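Local coordinates for protein 4-hydroxy-tetrahydrodipicolinate synthase (Thermotoga maritima, PDB 1O5K) that probably catalyses the condensation of pyruvate with aspartate-beta-semialdehyde to 4-hydroxy-tetrahydrodipicolinate, a step of lysine biosynthesis that proceeds through a Schiff base, at residues A[40-45]-A[220-225]; A[175-180]-A[200-205]; A[23-28]-A[280-285]; A[91-96]-A[127-132]. All coordinates share one frame; numbering follows the deposited sequence. Where two conformers were deposited one is given.

How the interactions relate
Followed from the N terminus, the chain opens interaction 3 at 23-28 and interaction 1 at 40-45, and both stay open across most of the fold. Interaction 4 closes first, 91-96 meeting 127-132 to pair two neighbouring outer helices. Interaction 2 follows in series, joining 175-180, which leads into helix 179-192, to the loop 200-205. Interaction 1 then closes at 220-225, bringing the loop after strand 216-219 to helix 32-44. Interaction 3 closes last at 280-285, tying the hairpin 25-30 to the loop before helix 290-302; it encloses the other three, and none cross. D203 of interaction 2 probably hydrogen-bonds V220 N and V221 N of interaction 1. Interactions 3 and 4 both touch the third subunit.

Interaction 1: A[40-45]-A[220-225]; sequences RYQLEN and VVSNVA
V220 O is held by two donors, both from N223: the backbone N at 2.9 Å and the side-chain ND2 at 3.0 Å. The ND2 bond lies in the carbonyl plane on a lone pair and in the amide plane of N223, so it fixes the rotation of that amide. The same side chain also reaches A20 O through ND2 and takes the backbone N-H of V22 on OD1; asparagine suits the place because one short amide can bind both carbonyls and an N-H. The turn leaves the carbonyls of S222, N223 and V224 facing helix 32-44. Q42 NE2 donates to S222 O at 2.9 Å, with an N-H...O angle of 152°; the donor stands above the carbonyl plane, although S222 O lies in the plane of the Q42 amide. The chain bends at chi2 (-61°) to deliver this amide, while its OE1 is bonded to T19 OG1, which S222 OG also joins. In this (βα)8 barrel the contact ties the loop after strand 216-219 to helix 32-44, which follows the adjacent strand 16-20, where the ring of strands closes. Y41 has CG anti to its backbone N, and its ring comes edge-on, with N223 O and V224 O both near the ring plane. Its OH donates to V224 O at 2.6 Å, from 36° above the carbonyl plane, and CE2 lies 3.5 Å from N223 O. A tyrosine is long enough to set a hydroxyl on this carbonyl while its ring meets F276. Within the segment 40-45, N45 ND2 donates to Y41 O at 2.8 Å.

Interaction 2: A[175-180]-A[200-205]; sequences ANPDID and SGNDDR
Two side-chain donors of 200-205 bind two carbonyls of 175-180. R205 NE meets P177 O at 2.7 Å and almost straight (170°), on a carbonyl lone pair and in the guanidinium plane. N202 ND2 reaches A175 O at 3.0 Å, approaching from well above the carbonyl plane (55° out of it). P177 CB packs 3.7 Å from R205 NE. A175 CB rests on the backbone of G201, where any side chain would run into that methyl group, so glycine suits the place. Waters bridge N202 ND2 to N176 O and R205 NH2 to P177 O.

In the next shell, N176 OD1 takes D178 N at 2.9 Å in an Asx turn around P177, and D178 caps helix 179-192 by accepting from D180 N. N202 O is gripped twice, by S200 OG at 2.7 Å and by R205 N at 3.0 Å. R205 bends at chi2, and its NH1 forms salt bridges with D204 OD1 and with D180 of the second subunit, so the contact borders the interface with that subunit. The segment 175-180 follows strand 169-171, and S200 is backbone-bonded to G216 and I218 of strand 216-219. A175, two residues beyond the pyruvate-modified K173, has its side chain about 4 Å from that of Y144, the predicted proton donor/acceptor, placing the contact at the C-terminal ends of the strands, where (βα)8 barrels carry their active sites.

Interaction 3: A[23-28]-A[280-285]; sequences TPFKNG and ELRLPL
The E280 carboxylate forks onto the tip of the β-hairpin 25-30, which lies between the first barrel strand (16-20) and helix 32-44 and is met by the loop before helix 290-302. Each oxygen takes one of two successive N-H groups: N27 N donates to OE2 at 2.7 Å and G28 N to OE1 at 2.8 Å, both on syn lone pairs. N27 and G28 have the backbone angles of a type I' turn, whose positive phi values asparagine and especially glycine accept readily. A carboxylate on an extended chain suits two adjacent N-H donors. From the same loop R282 NH2 donates to G28 O at 2.7 Å, with a weak second bond from NE, while NH2 also salt-bridges E66 and NH1 reaches T61 O. The guanidinium lies flat on the F25 ring, centres 4.1 Å apart and planes at 12°, and R282 CD makes a CH-π contact over the same face. An alanine in place of R282 would remove the stack, the bonds to G28 O and the link to E66, and would probably leave the hairpin tip less firmly held. T23 O sits 3.6 Å above the opposite face of the F25 ring, over its centre.

Interaction 4: A[91-96]-A[127-132]; sequences NSTEKT and YQHYKY
One direct hydrogen bond joins helices 93-106 and 123-134, which follow the adjacent strands 84-87 and 110-114 and pack as neighbouring outer helices of the (βα)8 barrel. T93 OG1 and H129 ND1 lie 2.8 Å apart, the threonine oxygen in the plane of the imidazole at its edge; either could be the donor. T96 OG1 lies in the same plane, 3.6 Å from H129 CE1, as an edge contact. H129 has CG anti to its backbone N, which carries the ring across to the first turn of helix 93-106. S92 is the N-cap of that turn: its OG accepts from K95 N at 3.2 Å, an almost straight bond, and its O takes both T96 N and T96 OG1, the latter at 2.8 Å from above the carbonyl plane. T96 OG1 also accepts from T90 N.

Water-mediated links come next. One water joins T96 OG1 (3.3 Å) to H129 NE2 (2.8 Å); another donates to E94 OE2 and contacts Y132 OH.

Among the apolar contacts, T93 CG2 packs on Y132 CD2 at 3.5 Å, obliquely to the ring. H129 CD2 sits over the face of the Y130 ring. L283 of the third subunit packs on T93, so the contact borders the interface with that subunit. Threonine suits both sites, pairing a hydroxyl with a methyl; an alanine in place of T96 would remove the hydroxyl that bonds S92 O and T90 N and meets the water, and would probably loosen the start of the helix. Both imidazole nitrogens thus have polar partners, and the helix N terminus beside them is likely to disfavour a protonated, charged H129.

Interaction 1: A[40-45]-A[220-225]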
# COMPACT_ATOMS: atom_id res chain seq x y z
N ARG A 40 7.59 -15.21 -36.95
CA ARG A 40 7.23 -14.68 -38.28
C ARG A 40 6.07 -13.65 -38.21
O ARG A 40 6.11 -12.60 -38.86
CB ARG A 40 6.93 -15.81 -39.25
CG ARG A 40 8.17 -16.65 -39.56
CD ARG A 40 7.96 -17.77 -40.62
NE ARG A 40 9.19 -18.56 -40.68
CZ ARG A 40 10.33 -18.14 -41.25
NH1 ARG A 40 10.40 -16.96 -41.86
NH2 ARG A 40 11.41 -18.91 -41.22
N TYR A 41 5.09 -13.91 -37.36
CA TYR A 41 4.01 -12.94 -37.07
C TYR A 41 4.51 -11.62 -36.53
O TYR A 41 3.99 -10.58 -36.90
CB TYR A 41 3.04 -13.62 -36.10
CG TYR A 41 1.79 -12.87 -35.67
CD1 TYR A 41 0.85 -12.43 -36.60
CD2 TYR A 41 1.48 -12.73 -34.32
CE1 TYR A 41 -0.32 -11.81 -36.20
CE2 TYR A 41 0.29 -12.10 -33.91
CZ TYR A 41 -0.60 -11.66 -34.83
OH TYR A 41 -1.79 -11.07 -34.39
N GLN A 42 5.48 -11.65 -35.61
CA GLN A 42 6.08 -10.43 -35.10
C GLN A 42 6.78 -9.65 -36.23
O GLN A 42 6.61 -8.43 -36.37
CB GLN A 42 7.07 -10.76 -33.99
CG GLN A 42 6.38 -11.46 -32.82
CD GLN A 42 5.30 -10.59 -32.18
OE1 GLN A 42 5.53 -9.42 -31.87
NE2 GLN A 42 4.14 -11.15 -31.99
N LEU A 43 7.61 -10.36 -36.99
CA LEU A 43 8.44 -9.76 -38.02
C LEU A 43 7.58 -9.12 -39.08
O LEU A 43 7.86 -8.01 -39.53
CB LEU A 43 9.33 -10.80 -38.68
CG LEU A 43 10.56 -11.22 -37.83
CD1 LEU A 43 11.19 -12.47 -38.42
CD2 LEU A 43 11.57 -10.07 -37.70
N GLU A 44 6.51 -9.82 -39.44
CA GLU A 44 5.63 -9.37 -40.52
C GLU A 44 4.80 -8.14 -40.13
O GLU A 44 4.29 -7.43 -40.99
CB GLU A 44 4.69 -10.50 -40.95
N ASN A 45 4.63 -7.92 -38.85
CA ASN A 45 3.85 -6.80 -38.32
C ASN A 45 4.66 -5.63 -37.77
O ASN A 45 4.12 -4.78 -37.05
CB ASN A 45 2.85 -7.35 -37.31
CG ASN A 45 1.72 -8.03 -38.00
OD1 ASN A 45 0.93 -7.37 -38.70
ND2 ASN A 45 1.68 -9.38 -37.94
N VAL A 220 4.17 -7.26 -23.75
CA VAL A 220 3.49 -8.58 -23.69
C VAL A 220 2.36 -8.63 -24.76
O VAL A 220 2.18 -9.60 -25.51
CB VAL A 220 2.91 -8.76 -22.34
CG1 VAL A 220 1.97 -9.98 -22.27
CG2 VAL A 220 4.05 -8.91 -21.28
N VAL A 221 1.58 -7.55 -24.80
CA VAL A 221 0.45 -7.44 -25.73
C VAL A 221 0.84 -7.64 -27.18
O VAL A 221 0.03 -8.15 -27.97
CB VAL A 221 -0.30 -6.05 -25.58
CG1 VAL A 221 -1.41 -5.98 -26.58
CG2 VAL A 221 -0.89 -5.84 -24.18
N SER A 222 2.03 -7.18 -27.58
CA SER A 222 2.46 -7.39 -28.93
C SER A 222 2.59 -8.85 -29.36
O SER A 222 2.68 -9.12 -30.56
CB SER A 222 3.79 -6.69 -29.20
OG SER A 222 4.84 -7.16 -28.36
N ASN A 223 2.61 -9.81 -28.42
CA ASN A 223 2.54 -11.22 -28.83
C ASN A 223 1.30 -11.49 -29.68
O ASN A 223 1.35 -12.27 -30.63
CB ASN A 223 2.50 -12.13 -27.62
CG ASN A 223 3.89 -12.41 -27.03
OD1 ASN A 223 4.59 -13.35 -27.47
ND2 ASN A 223 4.26 -11.64 -25.99
N VAL A 224 0.18 -10.87 -29.31
CA VAL A 224 -1.07 -11.09 -30.00
C VAL A 224 -1.46 -9.97 -30.92
O VAL A 224 -2.08 -10.23 -31.96
CB VAL A 224 -2.24 -11.41 -29.03
CG1 VAL A 224 -1.94 -12.70 -28.23
CG2 VAL A 224 -2.54 -10.28 -28.12
N ALA A 225 -1.07 -8.74 -30.58
CA ALA A 225 -1.45 -7.58 -31.37
C ALA A 225 -0.24 -6.71 -31.72
O ALA A 225 -0.17 -5.54 -31.33
CB ALA A 225 -2.44 -6.77 -30.54

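Interaction 2: A[175-180]-A[200-205]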
# COMPACT_ATOMS: atom_id res chain seq x y z
N ALA A 175 9.28 -1.18 -15.44
CA ALA A 175 7.99 -1.81 -15.13
C ALA A 175 7.45 -1.38 -13.80
O ALA A 175 6.45 -1.90 -13.38
CB ALA A 175 8.05 -3.35 -15.24
N ASN A 176 8.06 -0.39 -13.12
CA ASN A 176 7.36 0.19 -11.98
C ASN A 176 6.22 1.04 -12.60
O ASN A 176 6.47 1.96 -13.36
CB ASN A 176 8.30 1.02 -11.14
CG ASN A 176 7.64 1.72 -9.94
OD1 ASN A 176 6.45 2.01 -9.94
ND2 ASN A 176 8.44 1.98 -8.88
N PRO A 177 4.97 0.77 -12.26
CA PRO A 177 3.86 1.49 -12.89
C PRO A 177 3.61 2.90 -12.39
O PRO A 177 2.71 3.61 -12.93
CB PRO A 177 2.65 0.62 -12.54
CG PRO A 177 3.00 0.04 -11.25
CD PRO A 177 4.48 -0.23 -11.30
N ASP A 178 4.32 3.33 -11.34
CA ASP A 178 4.10 4.64 -10.77
C ASP A 178 4.57 5.70 -11.76
O ASP A 178 5.74 5.71 -12.18
CB ASP A 178 4.87 4.70 -9.44
CG ASP A 178 4.82 6.03 -8.73
OD1 ASP A 178 4.21 7.03 -9.13
OD2 ASP A 178 5.45 6.12 -7.66
N ILE A 179 3.68 6.63 -12.10
CA ILE A 179 4.00 7.65 -13.12
C ILE A 179 5.13 8.59 -12.63
O ILE A 179 5.93 9.14 -13.42
CB ILE A 179 2.76 8.44 -13.52
CG1 ILE A 179 3.01 9.31 -14.78
CG2 ILE A 179 2.21 9.30 -12.38
CD1 ILE A 179 3.50 8.56 -15.98
N ASP A 180 5.22 8.76 -11.34
CA ASP A 180 6.35 9.54 -10.77
C ASP A 180 7.71 8.87 -11.04
O ASP A 180 8.69 9.56 -11.34
CB ASP A 180 6.20 9.73 -9.26
CG ASP A 180 5.37 10.91 -8.91
OD1 ASP A 180 4.71 10.84 -7.86
OD2 ASP A 180 5.32 11.95 -9.59
N SER A 200 9.08 1.29 -21.73
CA SER A 200 8.10 0.80 -20.78
C SER A 200 8.12 -0.74 -20.63
O SER A 200 8.23 -1.49 -21.62
CB SER A 200 6.64 1.18 -21.23
OG SER A 200 5.74 0.76 -20.25
N GLY A 201 7.96 -1.20 -19.40
CA GLY A 201 7.78 -2.59 -19.07
C GLY A 201 6.33 -2.93 -18.79
O GLY A 201 6.01 -4.06 -18.43
N ASN A 202 5.42 -1.97 -19.00
CA ASN A 202 4.00 -2.21 -18.89
C ASN A 202 3.28 -1.70 -20.11
O ASN A 202 3.41 -0.53 -20.47
CB ASN A 202 3.42 -1.50 -17.67
CG ASN A 202 3.87 -2.10 -16.38
OD1 ASN A 202 3.55 -3.26 -16.07
ND2 ASN A 202 4.57 -1.34 -15.61
N ASP A 203 2.58 -2.58 -20.79
CA ASP A 203 1.85 -2.12 -21.99
C ASP A 203 0.93 -0.93 -21.71
O ASP A 203 0.87 0.02 -22.49
CB ASP A 203 1.04 -3.25 -22.57
CG ASP A 203 1.93 -4.28 -23.21
OD1 ASP A 203 2.69 -3.90 -24.11
OD2 ASP A 203 1.94 -5.44 -22.86
N ASP A 204 0.21 -0.99 -20.59
CA ASP A 204 -0.72 0.08 -20.25
C ASP A 204 -0.05 1.34 -19.71
O ASP A 204 -0.74 2.28 -19.34
CB ASP A 204 -1.84 -0.43 -19.31
CG ASP A 204 -1.36 -0.75 -17.90
OD1 ASP A 204 -0.15 -0.58 -17.57
OD2 ASP A 204 -2.17 -1.19 -17.03
N ARG A 205 1.27 1.38 -19.68
CA ARG A 205 2.01 2.66 -19.38
C ARG A 205 2.77 3.21 -20.60
O ARG A 205 3.33 4.29 -20.53
CB ARG A 205 3.00 2.45 -18.25
CG ARG A 205 2.34 2.07 -16.91
CD ARG A 205 1.62 3.20 -16.28
NE ARG A 205 1.04 2.92 -14.97
CZ ARG A 205 -0.13 2.32 -14.77
NH1 ARG A 205 -0.87 1.84 -15.79
NH2 ARG A 205 -0.56 2.22 -13.52
O HOH W 1 5.89 1.13 -16.06
O HOH W 2 0.08 3.62 -11.01

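Interaction 3: A[23-28]-A[280-285]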
# COMPACT_ATOMS: atom_id res chain seq x y z
N THR A 23 7.59 -18.60 -24.72
CA THR A 23 8.27 -19.82 -25.02
C THR A 23 7.20 -20.92 -25.14
O THR A 23 6.73 -21.42 -24.14
CB THR A 23 9.29 -20.14 -23.89
OG1 THR A 23 10.26 -19.08 -23.79
CG2 THR A 23 10.08 -21.37 -24.27
N PRO A 24 6.79 -21.29 -26.36
CA PRO A 24 5.81 -22.35 -26.49
C PRO A 24 6.33 -23.71 -26.11
O PRO A 24 7.51 -24.03 -26.34
CB PRO A 24 5.43 -22.32 -27.98
CG PRO A 24 5.99 -21.03 -28.49
CD PRO A 24 7.17 -20.75 -27.67
N PHE A 25 5.45 -24.51 -25.51
CA PHE A 25 5.71 -25.86 -25.15
C PHE A 25 4.67 -26.76 -25.74
O PHE A 25 3.51 -26.35 -25.93
CB PHE A 25 5.67 -26.09 -23.63
CG PHE A 25 6.61 -25.18 -22.83
CD1 PHE A 25 6.12 -24.29 -21.87
CD2 PHE A 25 7.99 -25.21 -23.05
CE1 PHE A 25 6.97 -23.47 -21.15
CE2 PHE A 25 8.82 -24.37 -22.34
CZ PHE A 25 8.34 -23.52 -21.40
N LYS A 26 5.08 -27.98 -26.03
CA LYS A 26 4.15 -29.07 -26.40
C LYS A 26 4.57 -30.33 -25.68
O LYS A 26 5.75 -30.69 -25.72
CB LYS A 26 4.19 -29.30 -27.88
CG LYS A 26 3.18 -30.37 -28.32
CD LYS A 26 2.74 -30.16 -29.75
CE LYS A 26 1.87 -31.32 -30.21
NZ LYS A 26 1.56 -31.17 -31.67
N ASN A 27 3.65 -31.02 -25.01
CA ASN A 27 4.01 -32.15 -24.17
C ASN A 27 5.14 -31.80 -23.17
O ASN A 27 5.99 -32.63 -22.87
CB ASN A 27 4.43 -33.37 -25.02
CG ASN A 27 3.31 -33.94 -25.85
OD1 ASN A 27 2.16 -33.91 -25.42
ND2 ASN A 27 3.64 -34.55 -27.02
N GLY A 28 5.15 -30.54 -22.72
CA GLY A 28 6.14 -30.05 -21.79
C GLY A 28 7.51 -29.78 -22.38
O GLY A 28 8.36 -29.26 -21.68
N GLU A 280 0.13 -24.53 -22.85
CA GLU A 280 0.90 -25.33 -21.90
C GLU A 280 1.88 -24.40 -21.23
O GLU A 280 2.51 -23.57 -21.91
CB GLU A 280 1.70 -26.43 -22.59
CG GLU A 280 0.92 -27.60 -23.11
CD GLU A 280 1.83 -28.77 -23.43
OE1 GLU A 280 2.91 -28.94 -22.78
OE2 GLU A 280 1.48 -29.50 -24.35
N LEU A 281 2.04 -24.57 -19.92
CA LEU A 281 2.99 -23.82 -19.14
C LEU A 281 3.75 -24.81 -18.28
O LEU A 281 3.36 -25.96 -18.16
CB LEU A 281 2.29 -22.81 -18.22
CG LEU A 281 1.58 -21.70 -19.03
CD1 LEU A 281 0.12 -21.90 -19.17
CD2 LEU A 281 1.93 -20.31 -18.54
N ARG A 282 4.86 -24.38 -17.72
CA ARG A 282 5.54 -25.26 -16.77
C ARG A 282 5.30 -24.84 -15.29
O ARG A 282 5.31 -23.61 -14.96
CB ARG A 282 7.01 -25.24 -17.06
CG ARG A 282 7.35 -25.98 -18.32
CD ARG A 282 8.81 -25.99 -18.62
NE ARG A 282 9.10 -26.75 -19.84
CZ ARG A 282 10.30 -26.81 -20.40
NH1 ARG A 282 11.35 -26.20 -19.84
NH2 ARG A 282 10.47 -27.53 -21.48
N LEU A 283 5.19 -25.83 -14.43
CA LEU A 283 4.96 -25.61 -13.02
C LEU A 283 6.11 -24.76 -12.48
O LEU A 283 7.28 -24.97 -12.89
CB LEU A 283 4.84 -26.97 -12.26
CG LEU A 283 3.52 -27.72 -12.41
CD1 LEU A 283 3.60 -28.94 -11.58
CD2 LEU A 283 2.35 -26.83 -11.96
N PRO A 284 5.84 -23.79 -11.60
CA PRO A 284 4.56 -23.58 -10.90
C PRO A 284 3.45 -22.81 -11.65
O PRO A 284 2.43 -22.53 -11.03
CB PRO A 284 4.99 -22.77 -9.68
CG PRO A 284 6.11 -21.92 -10.23
CD PRO A 284 6.87 -22.84 -11.12
N LEU A 285 3.61 -22.53 -12.95
CA LEU A 285 2.55 -21.91 -13.72
C LEU A 285 1.63 -23.00 -14.24
O LEU A 285 2.04 -24.15 -14.42
CB LEU A 285 3.07 -21.04 -14.84
CG LEU A 285 3.99 -19.90 -14.44
CD1 LEU A 285 4.29 -19.01 -15.62
CD2 LEU A 285 3.40 -19.07 -13.27
O HOH W 3 2.88 -23.21 -24.73

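Interaction 4: A[91-96]-A[127-132]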
# COMPACT_ATOMS: atom_id res chain seq x y z
N ASN A 91 19.49 -13.65 -9.40
CA ASN A 91 19.78 -12.94 -8.13
C ASN A 91 21.16 -13.20 -7.57
O ASN A 91 21.47 -12.74 -6.44
CB ASN A 91 18.64 -13.18 -7.14
CG ASN A 91 18.48 -14.61 -6.73
OD1 ASN A 91 19.13 -15.52 -7.28
ND2 ASN A 91 17.54 -14.85 -5.77
N SER A 92 22.00 -13.87 -8.35
CA SER A 92 23.43 -13.99 -8.06
C SER A 92 24.23 -13.24 -9.14
O SER A 92 24.05 -13.47 -10.30
CB SER A 92 23.85 -15.43 -8.05
OG SER A 92 25.24 -15.52 -8.25
N THR A 93 25.15 -12.37 -8.72
CA THR A 93 25.92 -11.59 -9.68
C THR A 93 26.81 -12.53 -10.54
O THR A 93 26.95 -12.37 -11.78
CB THR A 93 26.74 -10.53 -8.91
OG1 THR A 93 25.82 -9.69 -8.18
CG2 THR A 93 27.52 -9.61 -9.91
N GLU A 94 27.38 -13.54 -9.89
CA GLU A 94 28.27 -14.49 -10.57
C GLU A 94 27.50 -15.27 -11.61
O GLU A 94 27.95 -15.43 -12.74
CB GLU A 94 28.89 -15.45 -9.55
CG GLU A 94 29.95 -16.36 -10.11
CD GLU A 94 30.66 -17.14 -9.00
OE1 GLU A 94 30.66 -18.40 -9.06
OE2 GLU A 94 31.19 -16.49 -8.07
N LYS A 95 26.35 -15.76 -11.22
CA LYS A 95 25.56 -16.60 -12.13
C LYS A 95 24.98 -15.77 -13.25
O LYS A 95 24.89 -16.24 -14.37
CB LYS A 95 24.40 -17.28 -11.41
CG LYS A 95 23.53 -18.20 -12.32
CD LYS A 95 24.33 -19.32 -12.94
CE LYS A 95 23.57 -19.98 -14.12
NZ LYS A 95 24.28 -21.19 -14.66
N THR A 96 24.64 -14.53 -12.97
CA THR A 96 24.16 -13.61 -13.99
C THR A 96 25.22 -13.40 -15.07
O THR A 96 24.94 -13.47 -16.25
CB THR A 96 23.74 -12.27 -13.37
OG1 THR A 96 22.59 -12.43 -12.51
CG2 THR A 96 23.26 -11.33 -14.45
N TYR A 127 23.93 -1.19 -8.08
CA TYR A 127 24.99 -0.57 -8.84
C TYR A 127 26.15 -1.53 -9.03
O TYR A 127 26.63 -1.70 -10.16
CB TYR A 127 25.44 0.70 -8.14
CG TYR A 127 26.56 1.39 -8.82
CD1 TYR A 127 26.34 2.15 -9.96
CD2 TYR A 127 27.83 1.33 -8.33
CE1 TYR A 127 27.41 2.84 -10.59
CE2 TYR A 127 28.91 1.98 -8.95
CZ TYR A 127 28.68 2.74 -10.09
OH TYR A 127 29.76 3.43 -10.67
N GLN A 128 26.63 -2.13 -7.92
CA GLN A 128 27.77 -3.05 -8.00
C GLN A 128 27.51 -4.27 -8.88
O GLN A 128 28.43 -4.73 -9.57
CB GLN A 128 28.27 -3.43 -6.59
CG GLN A 128 28.93 -2.28 -5.86
CD GLN A 128 30.23 -1.85 -6.48
OE1 GLN A 128 30.86 -2.61 -7.21
NE2 GLN A 128 30.67 -0.64 -6.16
N HIS A 129 26.27 -4.81 -8.83
CA HIS A 129 25.83 -5.93 -9.66
C HIS A 129 25.98 -5.60 -11.15
O HIS A 129 26.64 -6.33 -11.87
CB HIS A 129 24.38 -6.27 -9.30
CG HIS A 129 23.74 -7.33 -10.12
ND1 HIS A 129 23.97 -8.68 -9.95
CD2 HIS A 129 22.77 -7.23 -11.06
CE1 HIS A 129 23.19 -9.37 -10.77
NE2 HIS A 129 22.45 -8.51 -11.46
N TYR A 130 25.39 -4.48 -11.58
CA TYR A 130 25.45 -4.08 -13.00
C TYR A 130 26.87 -3.68 -13.39
O TYR A 130 27.30 -3.96 -14.52
CB TYR A 130 24.45 -2.97 -13.26
CG TYR A 130 23.02 -3.48 -13.25
CD1 TYR A 130 22.56 -4.30 -14.29
CD2 TYR A 130 22.15 -3.21 -12.19
CE1 TYR A 130 21.29 -4.85 -14.22
CE2 TYR A 130 20.88 -3.72 -12.17
CZ TYR A 130 20.46 -4.54 -13.19
OH TYR A 130 19.17 -5.07 -13.15
N LYS A 131 27.61 -3.06 -12.47
CA LYS A 131 29.00 -2.70 -12.77
C LYS A 131 29.86 -3.94 -13.05
O LYS A 131 30.65 -4.01 -14.02
CB LYS A 131 29.62 -1.94 -11.61
CG LYS A 131 31.04 -1.47 -11.94
CD LYS A 131 31.46 -0.25 -11.18
CE LYS A 131 32.34 -0.58 -10.00
NZ LYS A 131 31.53 -1.06 -8.87
N TYR A 132 29.75 -4.91 -12.16
CA TYR A 132 30.48 -6.16 -12.29
C TYR A 132 30.23 -6.78 -13.64
O TYR A 132 31.17 -7.18 -14.34
CB TYR A 132 30.09 -7.15 -11.21
CG TYR A 132 30.91 -8.44 -11.19
CD1 TYR A 132 32.13 -8.49 -10.54
CD2 TYR A 132 30.45 -9.59 -11.82
CE1 TYR A 132 32.89 -9.68 -10.51
CE2 TYR A 132 31.20 -10.76 -11.82
CZ TYR A 132 32.41 -10.79 -11.15
OH TYR A 132 33.14 -11.94 -11.12
O HOH W 4 31.78 -13.59 -8.73
O HOH W 5 20.38 -9.99 -12.60